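Local coordinates for aminopeptidase N (PDB 5DLL), which is a zinc metallopeptidase of the M1 family that releases N-terminal residues, preferably alanine, and probably helps degrade intracellular peptides, at residues N592-I597 with D649-V654. Numbering follows the deposited sequence.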
# COMPACT_ATOMS: atom_id res chain seq x y z
N ASN A 592 6.30 35.28 7.53
CA ASN A 592 7.76 35.34 7.46
C ASN A 592 8.42 33.99 7.72
O ASN A 592 9.49 33.72 7.18
CB ASN A 592 8.31 36.40 8.41
CG ASN A 592 7.92 37.81 7.99
OD1 ASN A 592 8.06 38.19 6.83
ND2 ASN A 592 7.44 38.59 8.95
N ALA A 593 7.79 33.16 8.55
CA ALA A 593 8.22 31.77 8.72
C ALA A 593 7.95 30.98 7.43
O ALA A 593 8.74 30.13 7.02
CB ALA A 593 7.52 31.12 9.90
N PHE A 594 6.82 31.29 6.80
CA PHE A 594 6.43 30.70 5.51
C PHE A 594 7.40 31.11 4.40
O PHE A 594 7.78 30.29 3.57
CB PHE A 594 5.01 31.17 5.16
CG PHE A 594 4.24 30.21 4.30
CD1 PHE A 594 3.61 29.11 4.86
CD2 PHE A 594 4.10 30.45 2.94
CE1 PHE A 594 2.88 28.24 4.07
CE2 PHE A 594 3.37 29.58 2.15
CZ PHE A 594 2.76 28.47 2.71
N LYS A 595 7.78 32.38 4.41
CA LYS A 595 8.73 32.93 3.44
C LYS A 595 10.11 32.27 3.54
O LYS A 595 10.74 31.97 2.53
CB LYS A 595 8.86 34.45 3.66
CG LYS A 595 9.68 35.19 2.61
CD LYS A 595 10.19 36.54 3.12
CE LYS A 595 9.11 37.61 3.11
NZ LYS A 595 8.87 38.17 1.75
N SER A 596 10.58 32.06 4.77
CA SER A 596 11.92 31.52 5.01
C SER A 596 12.01 30.06 4.59
O SER A 596 13.04 29.64 4.05
CB SER A 596 12.29 31.66 6.49
OG SER A 596 11.44 30.87 7.30
N ILE A 597 10.95 29.30 4.84
CA ILE A 597 10.87 27.92 4.37
C ILE A 597 10.96 27.91 2.84
O ILE A 597 11.69 27.10 2.26
CB ILE A 597 9.56 27.24 4.82
CG1 ILE A 597 9.51 27.11 6.36
CG2 ILE A 597 9.41 25.87 4.16
CD1 ILE A 597 10.33 25.97 6.93
N ASP A 649 5.74 37.83 -5.56
CA ASP A 649 7.08 37.95 -6.14
C ASP A 649 7.94 36.73 -5.82
O ASP A 649 8.75 36.30 -6.65
CB ASP A 649 7.79 39.22 -5.65
CG ASP A 649 7.13 40.50 -6.14
OD1 ASP A 649 6.43 40.47 -7.18
OD2 ASP A 649 7.33 41.55 -5.49
N ASP A 650 7.76 36.19 -4.61
CA ASP A 650 8.53 35.02 -4.16
C ASP A 650 8.15 33.77 -4.94
O ASP A 650 9.03 33.00 -5.34
CB ASP A 650 8.31 34.77 -2.66
CG ASP A 650 8.62 35.98 -1.79
OD1 ASP A 650 8.06 37.07 -2.06
OD2 ASP A 650 9.41 35.84 -0.84
N TRP A 651 6.85 33.55 -5.13
CA TRP A 651 6.35 32.41 -5.90
C TRP A 651 6.92 32.43 -7.32
O TRP A 651 7.35 31.41 -7.84
CB TRP A 651 4.81 32.39 -5.97
CG TRP A 651 4.12 32.31 -4.63
CD1 TRP A 651 3.23 33.21 -4.11
CD2 TRP A 651 4.28 31.30 -3.64
NE1 TRP A 651 2.82 32.81 -2.86
CE2 TRP A 651 3.45 31.64 -2.55
CE3 TRP A 651 5.04 30.12 -3.57
CZ2 TRP A 651 3.36 30.85 -1.40
CZ3 TRP A 651 4.95 29.34 -2.43
CH2 TRP A 651 4.12 29.71 -1.36
N LEU A 652 6.92 33.62 -7.92
CA LEU A 652 7.46 33.83 -9.26
C LEU A 652 8.97 33.56 -9.33
O LEU A 652 9.45 32.94 -10.28
CB LEU A 652 7.18 35.26 -9.73
CG LEU A 652 7.80 35.70 -11.06
CD1 LEU A 652 7.39 34.78 -12.19
CD2 LEU A 652 7.40 37.14 -11.37
N ALA A 653 9.70 34.03 -8.33
CA ALA A 653 11.16 33.88 -8.29
C ALA A 653 11.57 32.42 -8.18
O ALA A 653 12.36 31.91 -8.98
CB ALA A 653 11.74 34.68 -7.12
N VAL A 654 11.01 31.74 -7.18
CA VAL A 654 11.30 30.33 -6.95
C VAL A 654 10.80 29.46 -8.11
O VAL A 654 11.41 28.44 -8.43
CB VAL A 654 10.72 29.83 -5.61
CG1 VAL A 654 10.97 28.35 -5.43
CG2 VAL A 654 11.33 30.61 -4.45
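Phe594 and Trp651 meet rim to rim: Phe594 CE2 lies 3.6 Å from Trp651 CH2 and 3.8 Å from Trp651 CZ2, both on the six-membered ring of the indole. The ring planes are inclined by about 75°, and neither face is used in this apolar contact. Phe594 reaches across because its CG is anti to the backbone N (chi1 -152°), although its CB starts out alongside the partner helix. Next in sequence, Lys595 bends at chi3 and chi4 (both -78°), which folds its ammonium back to Asp650. The salt bridge is long, with Lys595 NZ 3.5 Å from Asp650 OD2, and Lys595 CG rests on the same oxygen, also at 3.5 Å. Asp650 OD2 has its stronger partner in His599 NE2, a hydrogen bond; His599 directly follows helix 588-598. Lys595 CA and Asp650 CA, the nearest across the segments, are 7.9 Å apart. A modest 139 Å² in all is buried between these helices of the C-terminal ARM-repeat-like region, away from the zinc site. Trp651 NE1 bonds to Leu643 O while its ring stacks with Tyr683; that tyrosine, on helix 668-685, also touches Phe594, and Leu612 of helix 605-612 packs against both aromatic side chains.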